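Side-chain contacts in histidine-containing phosphotransfer protein (Oryza sativa, PDB 1YVI), which relays phosphoryl groups from cytokinin sensor histidine kinases to B-type response regulators through an active histidine, acting as a positive regulator of cytokinin signalling: residues Ala4-Arg7 against Asp8-Thr11; Ala12-Ser15 against Ser16-Ser19; Val23-Gln26 against Phe27-Gln31; Asn122-Tyr125 against Asp126-Lys130. All coordinates share one frame; numbering follows the deposited sequence.

Interaction 1: residues Ala4-Arg7 against Asp8-Thr11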
# COMPACT_ATOMS: atom_id res chain seq x y z
N ALA A 4 -7.30 1.65 27.53
CA ALA A 4 -8.64 1.70 26.89
C ALA A 4 -8.77 2.87 25.89
O ALA A 4 -9.32 2.68 24.80
CB ALA A 4 -9.74 1.76 27.92
N ALA A 5 -8.26 4.06 26.26
CA ALA A 5 -8.29 5.26 25.38
C ALA A 5 -7.52 5.03 24.07
O ALA A 5 -7.97 5.47 23.00
CB ALA A 5 -7.66 6.45 26.09
N LEU A 6 -6.35 4.39 24.18
CA LEU A 6 -5.54 4.06 22.99
C LEU A 6 -6.20 3.02 22.12
O LEU A 6 -6.17 3.14 20.89
CB LEU A 6 -4.08 3.63 23.35
CG LEU A 6 -3.04 4.68 23.85
CD1 LEU A 6 -1.92 3.93 24.62
CD2 LEU A 6 -2.44 5.63 22.78
N ARG A 7 -6.82 2.01 22.74
CA ARG A 7 -7.62 1.04 22.00
C ARG A 7 -8.74 1.69 21.18
O ARG A 7 -8.97 1.31 20.02
CB ARG A 7 -8.14 -0.08 22.94
CG ARG A 7 -6.99 -1.07 23.38
CD ARG A 7 -7.48 -2.31 24.16
NE ARG A 7 -6.99 -2.35 25.55
CZ ARG A 7 -7.77 -2.28 26.64
NH1 ARG A 7 -9.09 -2.16 26.53
NH2 ARG A 7 -7.22 -2.32 27.85
N ASP A 8 -9.43 2.68 21.77
CA ASP A 8 -10.50 3.35 21.08
C ASP A 8 -10.00 4.22 19.95
O ASP A 8 -10.68 4.35 18.95
CB ASP A 8 -11.32 4.23 22.04
CG ASP A 8 -12.21 3.40 22.98
OD1 ASP A 8 -12.50 2.19 22.71
OD2 ASP A 8 -12.63 3.99 23.99
N GLN A 9 -8.87 4.88 20.18
CA GLN A 9 -8.17 5.60 19.11
C GLN A 9 -7.84 4.67 17.92
O GLN A 9 -8.08 5.00 16.78
CB GLN A 9 -6.89 6.21 19.65
CG GLN A 9 -7.16 7.44 20.48
CD GLN A 9 -5.93 7.91 21.25
OE1 GLN A 9 -4.99 8.45 20.67
NE2 GLN A 9 -5.93 7.69 22.59
N LEU A 10 -7.27 3.51 18.21
CA LEU A 10 -6.97 2.55 17.17
C LEU A 10 -8.21 2.03 16.46
O LEU A 10 -8.21 1.87 15.25
CB LEU A 10 -6.12 1.41 17.75
CG LEU A 10 -5.70 0.31 16.75
CD1 LEU A 10 -4.84 0.94 15.59
CD2 LEU A 10 -4.97 -0.87 17.43
N THR A 11 -9.29 1.74 17.22
CA THR A 11 -10.54 1.27 16.64
C THR A 11 -11.11 2.32 15.69
O THR A 11 -11.56 2.00 14.57
CB THR A 11 -11.56 0.97 17.77
OG1 THR A 11 -11.04 -0.12 18.53
CG2 THR A 11 -12.96 0.61 17.22
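With OG1 beside the backbone N and anti to the carbonyl carbon (chi1 -65°), T11 turns its hydroxyl back onto R7 O; Q9, its CG also anti to the carbonyl carbon and its chain extended beyond, lays its amide along the helix back to A5. Both are side-chain-to-backbone bonds inside an amphipathic α-helix, residues 2-19, the first of this all-helical protein. R7 O is gripped twice by one residue: T11 N donates the usual i to i+4 bond, while T11 OG1 donates over 2.9 Å to R7 O from the opposite face of the carbonyl plane, standing 38° out of it. A5 O likewise receives Q9 N over 3.0 Å. The amide of Q9 adds a second, weak bond there, since NE2 comes within 3.0 Å of A5 O at a bent N-H...O angle of 144°. The same nitrogen lies 4.1 Å from both A5 CB and L6 CD2, so the amide end sits against two methyl groups as well as a carbonyl. D8 N donates to A4 O, and the carboxylate carbon D8 CG lies 3.5 Å from the same oxygen. L6 and L10 give the helix its apolar side, packing on Q140, I141, M134 and E138 of helix 110-142. At the other end of R7, A4 N lies over one face of the guanidinium, 3.9 Å above its plane and offset toward the rim.

Interaction 2: residues Ala12-Ser15 against Ser16-Ser19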
# COMPACT_ATOMS: atom_id res chain seq x y z
N ALA A 12 -11.10 3.58 16.15
CA ALA A 12 -11.55 4.69 15.35
C ALA A 12 -10.76 4.80 14.05
O ALA A 12 -11.33 4.92 12.96
CB ALA A 12 -11.45 5.99 16.15
N LEU A 13 -9.44 4.78 14.15
CA LEU A 13 -8.59 4.80 12.93
C LEU A 13 -8.89 3.67 11.95
O LEU A 13 -9.13 3.93 10.77
CB LEU A 13 -7.11 4.78 13.27
CG LEU A 13 -6.12 4.77 12.10
CD1 LEU A 13 -6.21 6.10 11.32
CD2 LEU A 13 -4.74 4.63 12.67
N LEU A 14 -8.83 2.42 12.42
CA LEU A 14 -9.15 1.26 11.56
C LEU A 14 -10.54 1.38 10.92
O LEU A 14 -10.70 1.11 9.72
CB LEU A 14 -9.05 -0.08 12.30
CG LEU A 14 -7.69 -0.38 12.92
CD1 LEU A 14 -7.81 -1.52 13.95
CD2 LEU A 14 -6.68 -0.65 11.83
N SER A 15 -11.54 1.78 11.70
CA SER A 15 -12.88 1.91 11.14
C SER A 15 -12.91 2.95 9.98
O SER A 15 -13.51 2.73 8.92
CB SER A 15 -13.90 2.23 12.24
OG SER A 15 -14.92 3.08 11.77
N SER A 16 -12.25 4.07 10.18
CA SER A 16 -12.22 5.08 9.13
C SER A 16 -11.42 4.60 7.88
O SER A 16 -11.72 5.00 6.76
CB SER A 16 -11.68 6.39 9.70
OG SER A 16 -10.25 6.33 9.72
N MET A 17 -10.38 3.79 8.07
CA MET A 17 -9.66 3.25 6.91
C MET A 17 -10.60 2.42 6.03
O MET A 17 -10.54 2.51 4.82
CB MET A 17 -8.46 2.45 7.35
CG MET A 17 -7.37 3.33 7.94
SD MET A 17 -6.26 2.40 8.98
CE MET A 17 -5.65 1.16 7.86
N PHE A 18 -11.45 1.59 6.66
CA PHE A 18 -12.39 0.78 5.89
C PHE A 18 -13.52 1.67 5.35
O PHE A 18 -13.98 1.48 4.20
CB PHE A 18 -13.06 -0.35 6.71
CG PHE A 18 -12.17 -1.52 7.06
CD1 PHE A 18 -11.41 -1.51 8.24
CD2 PHE A 18 -12.12 -2.65 6.23
CE1 PHE A 18 -10.57 -2.61 8.60
CE2 PHE A 18 -11.29 -3.76 6.57
CZ PHE A 18 -10.52 -3.74 7.75
N SER A 19 -14.00 2.61 6.16
CA SER A 19 -15.19 3.38 5.72
C SER A 19 -14.83 4.36 4.61
O SER A 19 -15.68 4.71 3.77
CB SER A 19 -15.92 4.06 6.91
OG SER A 19 -15.15 5.13 7.37
O HOH W 1 -15.92 5.32 10.16
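M17 bends its thioether over the preceding turn of the amphipathic helix 2-19, bringing SD to 3.9 Å from L13 CG and 4.2 Å from L14 CD2. The methionine starts with CG beside its own backbone N, runs on nearly extended through chi2 and then turns at chi3 (58°), so the sulfur lies against both leucines while the chain crosses each of them at a slant. L13, with CG anti to the backbone N (chi1 179°), meets helix 110-142, whereas L14, with CG anti to the carbonyl carbon, meets helix 25-34. S16 places OG between its backbone N and carbonyl carbon, a conformation in which the hydroxyl folds back to donate to L13 O over 2.8 Å. That oxygen also takes M17 N, which arrives nearly along the C=O axis, whereas the hydroxyl comes in at a C=O...O angle of 127°. On the outer side, one water is hydrogen-bonded to both S15 OG and S19 OG, each 2.9 Å away, bridging two serines one turn apart. L13 and M17 pack on K130 of helix 110-142, and L14 meets F27 and Q31 of helix 25-34, so this part of the helix lies against two others. F18 sets its ring with an edge toward the backbone: CD1 is 3.1 Å from L14 O, which lies near the ring plane.

Interaction 3: residues Val23-Gln26 against Phe27-Gln31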
# COMPACT_ATOMS: atom_id res chain seq x y z
N VAL A 23 -8.82 0.44 2.70
CA VAL A 23 -8.52 -0.99 2.82
C VAL A 23 -9.80 -1.81 2.63
O VAL A 23 -10.94 -1.33 2.88
CB VAL A 23 -7.87 -1.35 4.20
CG1 VAL A 23 -6.48 -0.69 4.36
CG2 VAL A 23 -8.81 -0.94 5.37
N ASP A 24 -9.60 -3.04 2.18
CA ASP A 24 -10.69 -3.98 1.94
C ASP A 24 -10.62 -5.20 2.90
O ASP A 24 -9.88 -5.19 3.89
CB ASP A 24 -10.70 -4.44 0.47
CG ASP A 24 -9.50 -5.33 0.11
OD1 ASP A 24 -8.75 -5.80 0.99
OD2 ASP A 24 -9.29 -5.57 -1.09
N GLU A 25 -11.39 -6.24 2.58
CA GLU A 25 -11.45 -7.46 3.42
C GLU A 25 -10.10 -8.13 3.66
O GLU A 25 -9.92 -8.78 4.69
CB GLU A 25 -12.46 -8.49 2.86
CG GLU A 25 -12.00 -9.10 1.49
CD GLU A 25 -13.12 -9.77 0.69
OE1 GLU A 25 -14.00 -10.43 1.31
OE2 GLU A 25 -13.09 -9.63 -0.56
N GLN A 26 -9.16 -8.01 2.73
CA GLN A 26 -7.87 -8.68 2.91
C GLN A 26 -7.17 -8.09 4.14
O GLN A 26 -6.40 -8.77 4.77
CB GLN A 26 -6.96 -8.59 1.67
CG GLN A 26 -7.61 -9.18 0.44
CD GLN A 26 -8.04 -10.61 0.71
OE1 GLN A 26 -7.30 -11.38 1.34
NE2 GLN A 26 -9.25 -10.97 0.26
N PHE A 27 -7.42 -6.83 4.45
CA PHE A 27 -6.76 -6.23 5.61
C PHE A 27 -7.41 -6.77 6.90
O PHE A 27 -6.74 -7.02 7.92
CB PHE A 27 -6.82 -4.70 5.55
CG PHE A 27 -6.19 -4.05 6.72
CD1 PHE A 27 -4.78 -3.94 6.81
CD2 PHE A 27 -6.97 -3.55 7.74
CE1 PHE A 27 -4.18 -3.36 7.91
CE2 PHE A 27 -6.37 -2.97 8.87
CZ PHE A 27 -4.97 -2.87 8.95
N GLN A 28 -8.73 -6.89 6.86
CA GLN A 28 -9.47 -7.54 7.94
C GLN A 28 -8.90 -8.96 8.21
O GLN A 28 -8.63 -9.30 9.35
CB GLN A 28 -10.97 -7.54 7.64
CG GLN A 28 -11.81 -8.15 8.73
CD GLN A 28 -12.62 -9.31 8.19
OE1 GLN A 28 -12.14 -10.46 8.14
NE2 GLN A 28 -13.86 -9.03 7.76
N GLN A 29 -8.63 -9.72 7.16
CA GLN A 29 -8.03 -11.06 7.32
C GLN A 29 -6.63 -11.08 7.95
O GLN A 29 -6.29 -12.05 8.61
CB GLN A 29 -8.02 -11.81 5.99
CG GLN A 29 -9.41 -12.37 5.59
CD GLN A 29 -9.55 -12.64 4.09
OE1 GLN A 29 -10.62 -12.45 3.51
NE2 GLN A 29 -8.46 -13.06 3.46
N LEU A 30 -5.83 -10.02 7.76
CA LEU A 30 -4.54 -9.87 8.44
C LEU A 30 -4.76 -9.80 9.94
O LEU A 30 -3.96 -10.34 10.71
CB LEU A 30 -3.81 -8.57 8.07
CG LEU A 30 -3.13 -8.41 6.72
CD1 LEU A 30 -2.36 -7.10 6.78
CD2 LEU A 30 -2.21 -9.59 6.48
N GLN A 31 -5.79 -9.07 10.34
CA GLN A 31 -6.08 -8.96 11.76
C GLN A 31 -6.50 -10.35 12.29
O GLN A 31 -6.18 -10.69 13.43
CB GLN A 31 -7.15 -7.91 12.01
CG GLN A 31 -6.91 -6.62 11.20
CD GLN A 31 -7.22 -5.36 11.96
OE1 GLN A 31 -8.31 -4.78 11.79
NE2 GLN A 31 -6.26 -4.92 12.82
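V23 meets F27 through the roots of their side chains, with CB 3.8 Å from F27 CB; farther out, V23 CG2 is 4.0 Å from F27 CD2 and approaches the ring obliquely. F27 has its CG anti to the backbone N (chi1 179°), which carries the ring away from the start of the helix toward L14 of helix 2-19 and M134 of helix 110-142. On another side of the same turn, the side chains of Q26 and Q29 run side by side, their amide planes 90° apart, and Q26 OE1 lies 2.9 Å from Q29 NE2. The backbone beneath is held by Q29 N, which donates over 2.9 Å to E25 O. D24 fixes the beginning of this turn: its OD1 accepts Q26 N over 2.8 Å, from above the carboxylate plane, and its carbonyl oxygen receives F27 N. The backbone of D24 is itself hydrogen-bonded to G90, and its OD2 forms a long, weak ion pair with K95. D24 is thus an N-cap, an aspartate whose carboxylate accepts from the backbone N two residues on, at the start of helix 25-34.

Interaction 4: residues Asn122-Tyr125 against Asp126-Lys130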
# COMPACT_ATOMS: atom_id res chain seq x y z
N ASN A 122 -0.10 8.79 -5.05
CA ASN A 122 -1.24 9.43 -4.31
C ASN A 122 -1.91 8.39 -3.38
O ASN A 122 -2.09 8.64 -2.18
CB ASN A 122 -2.27 9.99 -5.29
CG ASN A 122 -1.71 11.19 -6.07
OD1 ASN A 122 -0.61 11.67 -5.78
ND2 ASN A 122 -2.47 11.64 -7.08
N ASP A 123 -2.28 7.24 -3.95
CA ASP A 123 -2.98 6.19 -3.18
C ASP A 123 -2.08 5.56 -2.12
O ASP A 123 -2.54 5.28 -1.02
CB ASP A 123 -3.49 5.09 -4.14
CG ASP A 123 -4.70 5.57 -5.01
OD1 ASP A 123 -5.53 6.41 -4.58
OD2 ASP A 123 -4.81 5.05 -6.12
N PHE A 124 -0.80 5.36 -2.45
CA PHE A 124 0.14 4.81 -1.47
C PHE A 124 0.33 5.78 -0.29
O PHE A 124 0.35 5.36 0.88
CB PHE A 124 1.50 4.53 -2.13
CG PHE A 124 2.57 4.15 -1.16
CD1 PHE A 124 2.44 2.97 -0.41
CD2 PHE A 124 3.67 4.96 -0.96
CE1 PHE A 124 3.42 2.61 0.52
CE2 PHE A 124 4.64 4.62 -0.01
CZ PHE A 124 4.52 3.44 0.70
N TYR A 125 0.52 7.06 -0.58
CA TYR A 125 0.73 8.02 0.52
C TYR A 125 -0.49 8.23 1.40
O TYR A 125 -0.33 8.52 2.60
CB TYR A 125 1.35 9.36 0.02
CG TYR A 125 2.84 9.12 -0.28
CD1 TYR A 125 3.76 8.93 0.78
CD2 TYR A 125 3.31 8.99 -1.60
CE1 TYR A 125 5.13 8.67 0.56
CE2 TYR A 125 4.73 8.70 -1.85
CZ TYR A 125 5.59 8.54 -0.77
OH TYR A 125 6.93 8.27 -0.98
N ASP A 126 -1.69 8.18 0.81
CA ASP A 126 -2.93 8.24 1.61
C ASP A 126 -2.96 7.08 2.58
O ASP A 126 -3.27 7.26 3.75
CB ASP A 126 -4.20 8.03 0.78
CG ASP A 126 -4.69 9.30 0.07
OD1 ASP A 126 -4.14 10.39 0.35
OD2 ASP A 126 -5.58 9.16 -0.79
N LEU A 127 -2.70 5.87 2.08
CA LEU A 127 -2.74 4.74 3.01
C LEU A 127 -1.53 4.75 3.96
O LEU A 127 -1.64 4.39 5.15
CB LEU A 127 -2.82 3.40 2.24
CG LEU A 127 -3.01 2.12 3.04
CD1 LEU A 127 -4.34 2.14 3.81
CD2 LEU A 127 -3.08 0.97 2.08
N ARG A 128 -0.34 5.11 3.45
CA ARG A 128 0.85 5.14 4.34
C ARG A 128 0.62 6.06 5.55
O ARG A 128 1.04 5.79 6.69
CB ARG A 128 2.09 5.67 3.57
CG ARG A 128 3.34 5.55 4.45
CD ARG A 128 4.62 5.91 3.65
NE ARG A 128 5.81 5.49 4.40
CZ ARG A 128 6.39 6.14 5.41
NH1 ARG A 128 5.91 7.29 5.90
NH2 ARG A 128 7.45 5.60 5.97
N ASN A 129 -0.08 7.16 5.31
CA ASN A 129 -0.41 8.09 6.38
C ASN A 129 -1.14 7.34 7.50
O ASN A 129 -0.80 7.44 8.69
CB ASN A 129 -1.35 9.18 5.83
CG ASN A 129 -1.93 10.03 6.94
OD1 ASN A 129 -3.02 9.78 7.42
ND2 ASN A 129 -1.17 11.02 7.39
N LYS A 130 -2.20 6.64 7.14
CA LYS A 130 -3.03 5.95 8.16
C LYS A 130 -2.23 4.82 8.82
O LYS A 130 -2.28 4.64 10.04
CB LYS A 130 -4.29 5.39 7.46
CG LYS A 130 -5.20 6.45 6.91
CD LYS A 130 -5.60 7.45 7.98
CE LYS A 130 -6.52 8.59 7.41
NZ LYS A 130 -5.74 9.64 6.70
O HOH W 2 -1.94 11.18 -0.94
O HOH W 3 -6.43 6.66 -1.79
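The aliphatic part of R128 rises alongside the F124 ring, both side chains pointing the same way, with CD 3.8 Å from F124 CZ. R128 CB lies over one face of that ring, while the guanidinium presents an edge to CZ, its plane turned 60° from the ring. This is alkyl-to-ring packing. The extended chain from CG to NE, with CG anti to the backbone N (chi1 -174°), carries CD past the F124 and Y125 rings. Y125 also runs beside R128, CE1 4.2 Å from R128 CD, the ring and guanidinium planes 52° apart. The two aromatic rings meet edge to face: F124 CD2 sits 3.9 Å above the plane of the Y125 ring, over its centre.

On the polar side, D126 directs its carboxylate back toward the preceding turn, where two waters link it to earlier residues. One donates to D126 OD1 and to N122 O, and the other to D126 OD2 (2.8 Å) and D123 OD1 (2.9 Å). The second water bridges two acids whose like charges would otherwise face each other, OD1 of D123 being 4.7 Å from OD2 of D126; it probably eases their repulsion. D123 OD2 is hydrogen-bonded to T97 OG1 of helix 92-106.

F124, L127 and R128 pack helix 110-142 into the HPt helical bundle: F124 on A54 and I58 of helix 42-65, R128 on C51, L127 against V23 and A91.

In the fold
Interactions 1 and 2 are successive turns of helix 2-19, with centres about 12 Å apart. Interaction 1 is a surface contact far from the chain centre, dominated by polar side chains returning to the backbone. Interaction 2, also at the surface, adds a sulfur and leucine side that reaches the bundle. Interactions 3 and 4 are partly buried: the first opens helix 25-34 with a capping aspartate, the second lies midway along helix 110-142 and combines aromatic packing with water-bridged acids. Interaction 2 touches both, through F18 CZ on F27 CD2 (3.6 Å) and M17 CG on K130 CB (3.7 Å), while V23 CG1 meets L127 CD1 between interactions 3 and 4.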